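Local coordinates for type C neurotoxin (Clostridium botulinum, PDB 3PME), which is the receptor-binding domain of a C/D mosaic botulinum neurotoxin and probably attaches the toxin to gangliosides and phospholipid of the nerve-cell membrane, at residues L10-N15 / V33-I38; T37-D42 / Y284-N289; I75-D80 / L102-G107. One frame throughout, in Å; residues are numbered along the deposited sequence.

Interaction 1: residues L10-N15 / V33-I38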
ATOM      1  N   LEU A  10     -10.061 -12.699  12.139  1.00 23.39           N
ATOM      2  CA  LEU A  10      -8.744 -13.293  12.316  1.00 22.23           C
ATOM      3  C   LEU A  10      -7.765 -12.207  12.716  1.00 24.70           C
ATOM      4  O   LEU A  10      -7.482 -11.280  11.951  1.00 22.27           O
ATOM      5  CB  LEU A  10      -8.270 -14.005  11.048  1.00 22.51           C
ATOM      6  CG  LEU A  10      -9.159 -15.133  10.523  1.00 23.47           C
ATOM      7  CD1 LEU A  10      -8.534 -15.707   9.253  1.00 22.41           C
ATOM      8  CD2 LEU A  10      -9.348 -16.221  11.581  1.00 26.99           C
ATOM      9  N   GLN A  11      -7.267 -12.310  13.942  1.00 24.69           N
ATOM     10  CA  GLN A  11      -6.334 -11.324  14.454  1.00 25.62           C
ATOM     11  C   GLN A  11      -5.206 -12.012  15.190  1.00 28.25           C
ATOM     12  O   GLN A  11      -5.352 -13.130  15.675  1.00 27.38           O
ATOM     13  CB  GLN A  11      -7.043 -10.331  15.371  1.00 28.31           C
ATOM     14  CG  GLN A  11      -8.087  -9.486  14.657  1.00 26.99           C
ATOM     15  CD  GLN A  11      -8.634  -8.382  15.530  1.00 34.93           C
ATOM     16  OE1 GLN A  11      -8.953  -7.292  15.049  1.00 41.28           O
ATOM     17  NE2 GLN A  11      -8.742  -8.653  16.825  1.00 35.75           N
ATOM     18  N   ASN A  12      -4.067 -11.339  15.251  1.00 27.01           N
ATOM     19  CA  ASN A  12      -2.919 -11.891  15.941  1.00 32.24           C
ATOM     20  C   ASN A  12      -2.928 -11.483  17.404  1.00 34.87           C
ATOM     21  O   ASN A  12      -2.769 -10.307  17.731  1.00 36.15           O
ATOM     22  CB  ASN A  12      -1.631 -11.443  15.263  1.00 31.46           C
ATOM     23  CG  ASN A  12      -0.444 -12.272  15.689  1.00 35.71           C
ATOM     24  OD1 ASN A  12      -0.061 -12.264  16.862  1.00 36.86           O
ATOM     25  ND2 ASN A  12       0.140 -13.006  14.744  1.00 34.03           N
ATOM     26  N   LYS A  13      -3.146 -12.461  18.278  1.00 35.05           N
ATOM     27  CA  LYS A  13      -3.213 -12.222  19.715  1.00 38.59           C
ATOM     28  C   LYS A  13      -2.214 -13.121  20.413  1.00 38.57           C
ATOM     29  O   LYS A  13      -2.152 -14.319  20.139  1.00 38.15           O
ATOM     30  CB  LYS A  13      -4.617 -12.504  20.249  1.00 39.34           C
ATOM     31  CG  LYS A  13      -5.685 -11.558  19.732  1.00 40.58           C
ATOM     32  CD  LYS A  13      -5.352 -10.119  20.093  1.00 42.94           C
ATOM     33  CE  LYS A  13      -6.340  -9.145  19.477  1.00 42.10           C
ATOM     34  NZ  LYS A  13      -5.985  -7.735  19.813  1.00 46.73           N
ATOM     35  N   LYS A  14      -1.429 -12.542  21.315  1.00 41.72           N
ATOM     36  CA  LYS A  14      -0.417 -13.305  22.028  1.00 43.87           C
ATOM     37  C   LYS A  14       0.367 -14.188  21.058  1.00 40.58           C
ATOM     38  O   LYS A  14       0.539 -15.385  21.288  1.00 41.67           O
ATOM     39  CB  LYS A  14      -1.067 -14.150  23.131  1.00 46.47           C
ATOM     40  CG  LYS A  14      -1.880 -13.335  24.130  1.00 49.59           C
ATOM     41  CD  LYS A  14      -2.231 -14.144  25.372  1.00 56.15           C
ATOM     42  CE  LYS A  14      -2.934 -13.277  26.412  1.00 63.07           C
ATOM     43  NZ  LYS A  14      -3.133 -13.991  27.711  1.00 63.78           N
ATOM     44  N   ASN A  15       0.821 -13.584  19.962  1.00 38.34           N
ATOM     45  CA  ASN A  15       1.656 -14.271  18.977  1.00 41.09           C
ATOM     46  C   ASN A  15       0.993 -15.451  18.264  1.00 42.64           C
ATOM     47  O   ASN A  15       1.672 -16.377  17.826  1.00 45.51           O
ATOM     48  CB  ASN A  15       2.978 -14.723  19.608  1.00 44.92           C
ATOM     49  CG  ASN A  15       3.954 -13.575  19.815  1.00 48.49           C
ATOM     50  OD1 ASN A  15       3.601 -12.404  19.665  1.00 49.93           O
ATOM     51  ND2 ASN A  15       5.194 -13.910  20.162  1.00 53.04           N
ATOM     52  N   VAL A  33       3.052 -21.140   7.284  1.00 32.66           N
ATOM     53  CA  VAL A  33       2.448 -19.826   7.098  1.00 29.73           C
ATOM     54  C   VAL A  33       3.115 -18.770   7.986  1.00 31.23           C
ATOM     55  O   VAL A  33       3.104 -18.872   9.219  1.00 30.31           O
ATOM     56  CB  VAL A  33       0.931 -19.871   7.370  1.00 30.35           C
ATOM     57  CG1 VAL A  33       0.311 -18.485   7.194  1.00 28.41           C
ATOM     58  CG2 VAL A  33       0.271 -20.879   6.454  1.00 35.02           C
ATOM     59  N   GLN A  34       3.706 -17.758   7.356  1.00 25.97           N
ATOM     60  CA  GLN A  34       4.312 -16.656   8.100  1.00 27.19           C
ATOM     61  C   GLN A  34       3.246 -15.649   8.459  1.00 30.70           C
ATOM     62  O   GLN A  34       2.449 -15.252   7.608  1.00 27.69           O
ATOM     63  CB  GLN A  34       5.393 -15.967   7.273  1.00 30.00           C
ATOM     64  CG  GLN A  34       6.508 -16.885   6.821  1.00 34.63           C
ATOM     65  CD  GLN A  34       7.567 -16.142   6.041  1.00 39.69           C
ATOM     66  OE1 GLN A  34       7.827 -14.967   6.298  1.00 43.50           O
ATOM     67  NE2 GLN A  34       8.185 -16.819   5.083  1.00 45.20           N
ATOM     68  N   VAL A  35       3.227 -15.238   9.719  1.00 25.70           N
ATOM     69  CA  VAL A  35       2.214 -14.308  10.196  1.00 26.14           C
ATOM     70  C   VAL A  35       2.845 -13.069  10.812  1.00 27.53           C
ATOM     71  O   VAL A  35       3.974 -13.114  11.316  1.00 28.96           O
ATOM     72  CB  VAL A  35       1.249 -14.972  11.222  1.00 28.97           C
ATOM     73  CG1 VAL A  35       0.575 -16.190  10.615  1.00 29.98           C
ATOM     74  CG2 VAL A  35       1.995 -15.334  12.512  1.00 31.80           C
ATOM     75  N   ASN A  36       2.117 -11.958  10.758  1.00 25.30           N
ATOM     76  CA  ASN A  36       2.549 -10.718  11.376  1.00 27.26           C
ATOM     77  C   ASN A  36       3.932 -10.324  10.884  1.00 28.49           C
ATOM     78  O   ASN A  36       4.868 -10.140  11.675  1.00 29.09           O
ATOM     79  CB  ASN A  36       2.541 -10.863  12.899  1.00 30.89           C
ATOM     80  CG  ASN A  36       2.803  -9.556  13.611  1.00 29.78           C
ATOM     81  OD1 ASN A  36       2.890  -8.498  12.989  1.00 30.57           O
ATOM     82  ND2 ASN A  36       2.936  -9.625  14.930  1.00 36.08           N
ATOM     83  N   THR A  37       4.080 -10.217   9.572  1.00 25.44           N
ATOM     84  CA  THR A  37       5.377  -9.845   9.012  1.00 28.01           C
ATOM     85  C   THR A  37       5.456  -8.370   8.613  1.00 29.14           C
ATOM     86  O   THR A  37       6.512  -7.741   8.747  1.00 28.30           O
ATOM     87  CB  THR A  37       5.775 -10.749   7.836  1.00 28.71           C
ATOM     88  OG1 THR A  37       4.844 -10.591   6.758  1.00 31.76           O
ATOM     89  CG2 THR A  37       5.803 -12.208   8.272  1.00 34.19           C
ATOM     90  N   ILE A  38       4.344  -7.816   8.130  1.00 24.42           N
ATOM     91  CA  ILE A  38       4.283  -6.402   7.743  1.00 23.33           C
ATOM     92  C   ILE A  38       3.279  -5.659   8.618  1.00 24.12           C
ATOM     93  O   ILE A  38       3.582  -4.601   9.176  1.00 25.21           O
ATOM     94  CB  ILE A  38       3.852  -6.249   6.267  1.00 23.33           C
ATOM     95  CG1 ILE A  38       4.790  -7.028   5.338  1.00 27.21           C
ATOM     96  CG2 ILE A  38       3.785  -4.773   5.879  1.00 21.56           C
ATOM     97  CD1 ILE A  38       4.325  -7.084   3.897  1.00 28.65           C
TER
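N12 swings its amide away from its own backbone N (chi1 -164°) and off strand 6-13 toward V35 and N36, while V35 at chi1 -57° sets CG2 between its own backbone N and carbonyl carbon, facing the asparagine. The amide nitrogen does the touching: N12 ND2 lies 3.7 Å from V35 CG2. The same atom, N12 ND2, is 3.7 Å from N36 CB, the root of that side chain. N12 crosses both V35 and N36 at about a right angle, and the two asparagine amide planes are 59° apart. This is van der Waals packing of a polar group on aliphatic carbon.

The backbones stay well apart, N12 CA to N36 CA being 7.2 Å, because 6-13 and 34-35 are not neighbours in their antiparallel sheet, part of the concanavalin-like jelly roll of the N-terminal half: strand 193-201 pairs with both 6-13 and 42-45, and 42-45 in turn pairs with 34-35. N41, in the turn leading into 42-45, accepts a hydrogen bond from N12 N through OD1. V35 also touches L29 of strand 26-30. N12 is buried, whereas N36 lies exposed at the margin.

Interaction 2: residues T37-D42 / Y284-N289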
ATOM      1  N   THR A  37       4.080 -10.217   9.572  1.00 25.44           N
ATOM      2  CA  THR A  37       5.377  -9.845   9.012  1.00 28.01           C
ATOM      3  C   THR A  37       5.456  -8.370   8.613  1.00 29.14           C
ATOM      4  O   THR A  37       6.512  -7.741   8.747  1.00 28.30           O
ATOM      5  CB  THR A  37       5.775 -10.749   7.836  1.00 28.71           C
ATOM      6  OG1 THR A  37       4.844 -10.591   6.758  1.00 31.76           O
ATOM      7  CG2 THR A  37       5.803 -12.208   8.272  1.00 34.19           C
ATOM      8  N   ILE A  38       4.344  -7.816   8.130  1.00 24.42           N
ATOM      9  CA  ILE A  38       4.283  -6.402   7.743  1.00 23.33           C
ATOM     10  C   ILE A  38       3.279  -5.659   8.618  1.00 24.12           C
ATOM     11  O   ILE A  38       3.582  -4.601   9.176  1.00 25.21           O
ATOM     12  CB  ILE A  38       3.852  -6.249   6.267  1.00 23.33           C
ATOM     13  CG1 ILE A  38       4.790  -7.028   5.338  1.00 27.21           C
ATOM     14  CG2 ILE A  38       3.785  -4.773   5.879  1.00 21.56           C
ATOM     15  CD1 ILE A  38       4.325  -7.084   3.897  1.00 28.65           C
ATOM     16  N   TYR A  39       2.076  -6.221   8.719  1.00 20.35           N
ATOM     17  CA  TYR A  39       1.013  -5.700   9.567  1.00 22.24           C
ATOM     18  C   TYR A  39       0.637  -6.753  10.600  1.00 21.91           C
ATOM     19  O   TYR A  39       0.705  -7.953  10.324  1.00 22.54           O
ATOM     20  CB  TYR A  39      -0.234  -5.364   8.729  1.00 22.25           C
ATOM     21  CG  TYR A  39      -0.130  -4.060   7.983  1.00 20.93           C
ATOM     22  CD1 TYR A  39      -0.439  -2.861   8.607  1.00 22.52           C
ATOM     23  CD2 TYR A  39       0.292  -4.021   6.657  1.00 19.88           C
ATOM     24  CE1 TYR A  39      -0.342  -1.657   7.934  1.00 22.70           C
ATOM     25  CE2 TYR A  39       0.385  -2.826   5.972  1.00 19.07           C
ATOM     26  CZ  TYR A  39       0.067  -1.649   6.614  1.00 18.78           C
ATOM     27  OH  TYR A  39       0.164  -0.439   5.960  1.00 20.37           O
ATOM     28  N   THR A  40       0.201  -6.295  11.768  1.00 22.29           N
ATOM     29  CA  THR A  40      -0.112  -7.181  12.890  1.00 23.74           C
ATOM     30  C   THR A  40      -0.972  -8.383  12.526  1.00 23.83           C
ATOM     31  O   THR A  40      -0.658  -9.508  12.895  1.00 23.76           O
ATOM     32  CB  THR A  40      -0.783  -6.415  14.027  1.00 27.75           C
ATOM     33  OG1 THR A  40       0.124  -5.422  14.527  1.00 32.52           O
ATOM     34  CG2 THR A  40      -1.154  -7.357  15.152  1.00 29.60           C
ATOM     35  N   ASN A  41      -2.055  -8.141  11.799  1.00 24.04           N
ATOM     36  CA  ASN A  41      -3.021  -9.194  11.514  1.00 23.54           C
ATOM     37  C   ASN A  41      -2.834  -9.792  10.122  1.00 23.38           C
ATOM     38  O   ASN A  41      -3.802 -10.255   9.505  1.00 21.57           O
ATOM     39  CB  ASN A  41      -4.440  -8.661  11.687  1.00 25.27           C
ATOM     40  CG  ASN A  41      -4.694  -8.157  13.101  1.00 26.28           C
ATOM     41  OD1 ASN A  41      -4.254  -8.777  14.077  1.00 27.26           O
ATOM     42  ND2 ASN A  41      -5.397  -7.034  13.220  1.00 29.52           N
ATOM     43  N   ASP A  42      -1.597  -9.787   9.623  1.00 20.64           N
ATOM     44  CA  ASP A  42      -1.346 -10.326   8.285  1.00 20.65           C
ATOM     45  C   ASP A  42      -0.874 -11.773   8.278  1.00 20.22           C
ATOM     46  O   ASP A  42      -0.483 -12.324   9.308  1.00 23.12           O
ATOM     47  CB  ASP A  42      -0.457  -9.405   7.415  1.00 19.53           C
ATOM     48  CG  ASP A  42       1.023  -9.539   7.694  1.00 25.22           C
ATOM     49  OD1 ASP A  42       1.488 -10.564   8.240  1.00 24.69           O
ATOM     50  OD2 ASP A  42       1.742  -8.590   7.323  1.00 22.21           O
ATOM     51  N   TYR A 284      14.567   1.665  12.330  1.00 26.48           N
ATOM     52  CA  TYR A 284      13.526   0.867  11.694  1.00 24.88           C
ATOM     53  C   TYR A 284      12.133   0.977  12.325  1.00 24.66           C
ATOM     54  O   TYR A 284      11.255   0.193  11.999  1.00 25.36           O
ATOM     55  CB  TYR A 284      13.962  -0.591  11.543  1.00 27.42           C
ATOM     56  CG  TYR A 284      15.257  -0.746  10.767  1.00 28.68           C
ATOM     57  CD1 TYR A 284      16.472  -0.782  11.423  1.00 26.04           C
ATOM     58  CD2 TYR A 284      15.257  -0.857   9.379  1.00 26.50           C
ATOM     59  CE1 TYR A 284      17.664  -0.919  10.730  1.00 25.29           C
ATOM     60  CE2 TYR A 284      16.442  -1.002   8.674  1.00 29.31           C
ATOM     61  CZ  TYR A 284      17.641  -1.030   9.360  1.00 27.70           C
ATOM     62  OH  TYR A 284      18.832  -1.178   8.681  1.00 30.82           O
ATOM     63  N   SER A 285      11.925   1.956  13.203  1.00 24.41           N
ATOM     64  CA  SER A 285      10.568   2.196  13.711  1.00 23.72           C
ATOM     65  C   SER A 285       9.678   2.849  12.646  1.00 23.26           C
ATOM     66  O   SER A 285      10.172   3.412  11.664  1.00 22.42           O
ATOM     67  CB  SER A 285      10.578   3.027  14.998  1.00 31.73           C
ATOM     68  OG  SER A 285      11.012   4.351  14.774  1.00 32.57           O
ATOM     69  N   ARG A 286       8.367   2.748  12.828  1.00 21.36           N
ATOM     70  CA  ARG A 286       7.435   3.324  11.858  1.00 20.13           C
ATOM     71  C   ARG A 286       7.498   4.835  11.838  1.00 22.29           C
ATOM     72  O   ARG A 286       7.633   5.481  12.885  1.00 23.97           O
ATOM     73  CB  ARG A 286       6.002   2.867  12.141  1.00 21.72           C
ATOM     74  CG  ARG A 286       5.776   1.389  11.921  1.00 23.53           C
ATOM     75  CD  ARG A 286       4.375   0.994  12.349  1.00 27.52           C
ATOM     76  NE  ARG A 286       4.045  -0.353  11.892  1.00 30.25           N
ATOM     77  CZ  ARG A 286       2.833  -0.898  11.993  1.00 28.32           C
ATOM     78  NH1 ARG A 286       1.847  -0.217  12.555  1.00 33.61           N
ATOM     79  NH2 ARG A 286       2.618  -2.128  11.545  1.00 30.70           N
ATOM     80  N   ILE A 287       7.403   5.398  10.638  1.00 19.85           N
ATOM     81  CA  ILE A 287       7.352   6.838  10.462  1.00 19.88           C
ATOM     82  C   ILE A 287       5.902   7.296  10.496  1.00 19.12           C
ATOM     83  O   ILE A 287       5.065   6.808   9.735  1.00 20.14           O
ATOM     84  CB  ILE A 287       8.023   7.261   9.156  1.00 18.50           C
ATOM     85  CG1 ILE A 287       9.498   6.834   9.186  1.00 18.66           C
ATOM     86  CG2 ILE A 287       7.914   8.768   8.973  1.00 19.71           C
ATOM     87  CD1 ILE A 287      10.262   7.120   7.896  1.00 19.40           C
ATOM     88  N   LEU A 288       5.607   8.218  11.398  1.00 19.36           N
ATOM     89  CA  LEU A 288       4.236   8.648  11.632  1.00 20.97           C
ATOM     90  C   LEU A 288       3.937  10.009  11.041  1.00 21.72           C
ATOM     91  O   LEU A 288       4.813  10.844  10.862  1.00 22.25           O
ATOM     92  CB  LEU A 288       3.939   8.681  13.136  1.00 23.60           C
ATOM     93  CG  LEU A 288       4.169   7.368  13.876  1.00 24.78           C
ATOM     94  CD1 LEU A 288       3.690   7.489  15.323  1.00 27.93           C
ATOM     95  CD2 LEU A 288       3.487   6.193  13.183  1.00 25.54           C
ATOM     96  N   ASN A 289       2.666  10.215  10.738  1.00 20.75           N
ATOM     97  CA  ASN A 289       2.169  11.504  10.329  1.00 19.47           C
ATOM     98  C   ASN A 289       2.640  12.644  11.242  1.00 25.20           C
ATOM     99  O   ASN A 289       2.398  12.627  12.455  1.00 24.98           O
ATOM    100  CB  ASN A 289       0.637  11.409  10.294  1.00 21.65           C
ATOM    101  CG  ASN A 289      -0.015  12.678   9.833  1.00 28.07           C
ATOM    102  OD1 ASN A 289       0.338  13.236   8.794  1.00 29.12           O
ATOM    103  ND2 ASN A 289      -0.986  13.154  10.609  1.00 33.17           N
TER
HETATM  104  O   HOH W   1      -0.025  -3.351  12.257  1.00 27.15           O
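R286 reaches from the C-terminal half of the chain to the backbone of I38 and T40, stretched from CG to NE, with CG anti to the carbonyl carbon (chi1 -67°). The hydrogen-bonded link runs through a water. Water 1 lies in the guanidinium plane, at the edge, and accepts from R286 NH2 at 3.0 Å. Water 1 also accepts from T40 N at 3.0 Å, bridging an arginine N-H to a backbone N-H.

Direct contacts are looser. I38 O sits near the plane of the guanidinium, at its edge, but 3.6 Å from R286 NH2. The ring of Y39 is met obliquely, CD1 lying 4.3 Å from R286 NH2; the ring has cation-pi contact with R196 and lies edge-to-face with W140, while its OH bonds to G228 O of the C-terminal half, a second tie between the halves.

Hydrogen bonds within 37-42 fix the loop that R286 meets. The carboxylate of D42 gathers three backbone N-H groups. T37 N meets D42 OD1 on the syn side at 2.9 Å, and I38 N meets OD2, also syn. Y39 N comes to OD2 from above the carboxylate plane, in a nearly straight bond (173°). D42 OD2 thus takes two donors, and the chain is folded back round the side chain.

The backbone bond from D42 N to Y39 O closes a type I beta turn from Y39 to D42, and R286 meets it at the interface of the jelly-roll and beta-trefoil halves characteristic of clostridial neurotoxin receptor-binding domains.

Interaction 3: residues I75-D80 / L102-G107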
ATOM      1  N   ILE A  75      -5.522  -7.254   0.668  1.00 15.94           N
ATOM      2  CA  ILE A  75      -4.709  -8.227  -0.037  1.00 15.03           C
ATOM      3  C   ILE A  75      -3.581  -7.510  -0.797  1.00 16.47           C
ATOM      4  O   ILE A  75      -3.719  -6.346  -1.193  1.00 17.73           O
ATOM      5  CB  ILE A  75      -5.591  -9.095  -0.982  1.00 15.81           C
ATOM      6  CG1 ILE A  75      -4.828 -10.322  -1.500  1.00 17.56           C
ATOM      7  CG2 ILE A  75      -6.206  -8.240  -2.103  1.00 17.13           C
ATOM      8  CD1 ILE A  75      -5.753 -11.400  -2.088  1.00 20.28           C
ATOM      9  N   LYS A  76      -2.475  -8.227  -0.977  1.00 16.59           N
ATOM     10  CA  LYS A  76      -1.280  -7.714  -1.643  1.00 16.12           C
ATOM     11  C   LYS A  76      -0.728  -8.894  -2.434  1.00 17.22           C
ATOM     12  O   LYS A  76      -0.376  -9.918  -1.850  1.00 18.18           O
ATOM     13  CB  LYS A  76      -0.267  -7.234  -0.601  1.00 17.24           C
ATOM     14  CG  LYS A  76       1.067  -6.796  -1.176  1.00 17.94           C
ATOM     15  CD  LYS A  76       1.926  -6.191  -0.067  1.00 17.08           C
ATOM     16  CE  LYS A  76       3.319  -5.787  -0.577  1.00 18.55           C
ATOM     17  NZ  LYS A  76       4.168  -6.988  -0.813  1.00 18.35           N
ATOM     18  N   ILE A  77      -0.694  -8.770  -3.760  1.00 16.89           N
ATOM     19  CA  ILE A  77      -0.386  -9.891  -4.644  1.00 14.94           C
ATOM     20  C   ILE A  77       0.908  -9.611  -5.421  1.00 18.22           C
ATOM     21  O   ILE A  77       1.014  -8.608  -6.107  1.00 18.09           O
ATOM     22  CB  ILE A  77      -1.558 -10.187  -5.607  1.00 16.77           C
ATOM     23  CG1 ILE A  77      -2.858 -10.369  -4.816  1.00 18.30           C
ATOM     24  CG2 ILE A  77      -1.284 -11.441  -6.421  1.00 17.21           C
ATOM     25  CD1 ILE A  77      -4.104 -10.140  -5.651  1.00 21.00           C
ATOM     26  N   SER A  78       1.896 -10.489  -5.290  1.00 17.80           N
ATOM     27  CA  SER A  78       3.194 -10.248  -5.913  1.00 18.37           C
ATOM     28  C   SER A  78       3.106 -10.029  -7.419  1.00 20.54           C
ATOM     29  O   SER A  78       2.156 -10.456  -8.077  1.00 19.92           O
ATOM     30  CB  SER A  78       4.168 -11.389  -5.596  1.00 20.25           C
ATOM     31  OG  SER A  78       3.912 -12.532  -6.400  1.00 22.67           O
ATOM     32  N   LYS A  79       4.104  -9.346  -7.961  1.00 20.14           N
ATOM     33  CA  LYS A  79       4.165  -9.116  -9.398  1.00 18.76           C
ATOM     34  C   LYS A  79       4.145 -10.422 -10.191  1.00 21.90           C
ATOM     35  O   LYS A  79       3.409 -10.542 -11.173  1.00 22.17           O
ATOM     36  CB  LYS A  79       5.409  -8.295  -9.754  1.00 20.47           C
ATOM     37  CG  LYS A  79       5.641  -8.169 -11.256  1.00 23.97           C
ATOM     38  CD  LYS A  79       6.852  -7.283 -11.590  1.00 26.07           C
ATOM     39  CE  LYS A  79       8.130  -7.817 -10.977  1.00 30.41           C
ATOM     40  NZ  LYS A  79       9.338  -7.053 -11.425  1.00 33.39           N
ATOM     41  N   ASP A  80       4.940 -11.405  -9.779  1.00 22.34           N
ATOM     42  CA  ASP A  80       5.018 -12.652 -10.541  1.00 25.10           C
ATOM     43  C   ASP A  80       3.705 -13.435 -10.521  1.00 25.93           C
ATOM     44  O   ASP A  80       3.368 -14.100 -11.498  1.00 27.47           O
ATOM     45  CB  ASP A  80       6.178 -13.536 -10.071  1.00 27.01           C
ATOM     46  CG  ASP A  80       7.531 -13.050 -10.578  1.00 34.46           C
ATOM     47  OD1 ASP A  80       7.620 -11.899 -11.039  1.00 38.16           O
ATOM     48  OD2 ASP A  80       8.509 -13.823 -10.509  1.00 38.59           O
ATOM     49  N   LEU A 102     -12.617 -17.283  -3.280  1.00 17.42           N
ATOM     50  CA  LEU A 102     -11.894 -16.164  -3.867  1.00 20.66           C
ATOM     51  C   LEU A 102     -10.744 -16.721  -4.681  1.00 20.61           C
ATOM     52  O   LEU A 102      -9.975 -17.560  -4.193  1.00 20.55           O
ATOM     53  CB  LEU A 102     -11.331 -15.253  -2.785  1.00 20.24           C
ATOM     54  CG  LEU A 102     -10.556 -14.027  -3.291  1.00 21.74           C
ATOM     55  CD1 LEU A 102     -11.515 -12.990  -3.864  1.00 22.57           C
ATOM     56  CD2 LEU A 102      -9.727 -13.430  -2.161  1.00 25.35           C
ATOM     57  N   CYS A 103     -10.625 -16.255  -5.920  1.00 20.25           N
ATOM     58  CA  CYS A 103      -9.527 -16.658  -6.801  1.00 21.86           C
ATOM     59  C   CYS A 103      -8.766 -15.455  -7.327  1.00 21.52           C
ATOM     60  O   CYS A 103      -9.255 -14.325  -7.299  1.00 20.71           O
ATOM     61  CB  CYS A 103     -10.051 -17.435  -8.008  1.00 24.45           C
ATOM     62  SG  CYS A 103     -11.095 -18.830  -7.608  1.00 28.16           S
ATOM     63  N   ILE A 104      -7.560 -15.721  -7.820  1.00 22.05           N
ATOM     64  CA  ILE A 104      -6.789 -14.770  -8.604  1.00 20.70           C
ATOM     65  C   ILE A 104      -6.654 -15.381  -9.985  1.00 21.33           C
ATOM     66  O   ILE A 104      -6.350 -16.561 -10.124  1.00 23.71           O
ATOM     67  CB  ILE A 104      -5.378 -14.580  -8.009  1.00 20.54           C
ATOM     68  CG1 ILE A 104      -5.471 -13.920  -6.638  1.00 26.51           C
ATOM     69  CG2 ILE A 104      -4.482 -13.782  -8.952  1.00 25.28           C
ATOM     70  CD1 ILE A 104      -5.961 -12.533  -6.698  1.00 28.67           C
ATOM     71  N   ARG A 105      -6.907 -14.592 -11.017  1.00 22.73           N
ATOM     72  CA  ARG A 105      -6.771 -15.112 -12.363  1.00 25.70           C
ATOM     73  C   ARG A 105      -6.364 -14.008 -13.317  1.00 24.08           C
ATOM     74  O   ARG A 105      -7.068 -13.011 -13.464  1.00 24.27           O
ATOM     75  CB  ARG A 105      -8.071 -15.760 -12.838  1.00 28.94           C
ATOM     76  CG  ARG A 105      -8.009 -16.207 -14.282  1.00 30.38           C
ATOM     77  CD  ARG A 105      -9.284 -16.934 -14.705  1.00 35.61           C
ATOM     78  NE  ARG A 105     -10.497 -16.233 -14.293  1.00 38.94           N
ATOM     79  CZ  ARG A 105     -10.970 -15.145 -14.893  1.00 43.39           C
ATOM     80  NH1 ARG A 105     -10.326 -14.617 -15.928  1.00 45.23           N
ATOM     81  NH2 ARG A 105     -12.082 -14.577 -14.451  1.00 42.53           N
ATOM     82  N   ASN A 106      -5.209 -14.194 -13.950  1.00 25.24           N
ATOM     83  CA  ASN A 106      -4.726 -13.251 -14.949  1.00 27.24           C
ATOM     84  C   ASN A 106      -4.815 -11.797 -14.475  1.00 26.16           C
ATOM     85  O   ASN A 106      -5.340 -10.938 -15.183  1.00 27.47           O
ATOM     86  CB  ASN A 106      -5.517 -13.435 -16.253  1.00 27.33           C
ATOM     87  CG  ASN A 106      -4.859 -12.747 -17.435  1.00 28.51           C
ATOM     88  OD1 ASN A 106      -3.653 -12.510 -17.432  1.00 29.07           O
ATOM     89  ND2 ASN A 106      -5.650 -12.424 -18.452  1.00 32.90           N
ATOM     90  N   GLY A 107      -4.320 -11.520 -13.275  1.00 21.64           N
ATOM     91  CA  GLY A 107      -4.269 -10.151 -12.797  1.00 21.93           C
ATOM     92  C   GLY A 107      -5.611  -9.586 -12.357  1.00 20.26           C
ATOM     93  O   GLY A 107      -5.770  -8.383 -12.222  1.00 20.81           O
TER
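I77 and I104 meet tip to tip between the two facing beta-sheets of the N-terminal jelly roll, I77 from strand 68-77 and I104 from strand 100-105. The strands belong to different sheets: 68-77 lies between 141-148 and 193-201, whereas 100-105 pairs with 108-114 and with the short strands 87-90 and 92-95. Side chains alone span the gap, with I77 CA and I104 CA 9.0 Å apart.

The tight part is a single methyl pair. Both isoleucines hold CG1 anti to the carbonyl carbon, but they differ further out: I77 is extended at chi2 (158°), while I104 is bent at chi2 (-67°), which turns its CD1 to meet that of I77. I104 CG1 stands further back, 4.1 Å from I77 CD1. I109 of strand 108-114 touches both side chains, and I90 adds to the packing round I104.

Two residues back along each strand the fit is looser. I75 and L102 also point toward each other, yet their nearest atoms, I75 CD1 and L102 CD2, are 4.5 Å apart, a light apolar contact. I75 packs besides on F141 and V143 of its own sheet, and L102 on I91. All four residues are buried. Toward solvent lie N106, which is exposed, and K79 and D80, partly exposed; S78, itself buried, caps helix 79-82, its OG accepting from L81 N.

At the tight point I77 CD1 and I104 CD1 are pressed closer than usual van der Waals contact, at a modelled 3.2 Å whose exact value is doubtful.

Interaction 3 is core, four buried aliphatic side chains joining the two sheets of the jelly roll; interactions 1 and 2 are partly buried and more polar. Interaction 1 sets an amide against aliphatic carbon at the margin of the sheet that also holds 68-77, so interactions 1 and 3 reach one sheet with centres about 21 Å apart. Interaction 2 links the two halves of the domain, through water and an arginine. Interactions 1 and 2 share T37 and I38 and touch directly: besides the N12-N41 bond, N36 N lies 3.0 Å from D42 O, probably hydrogen-bonded, so the turn met by R286 is probably tied to both segments of interaction 1.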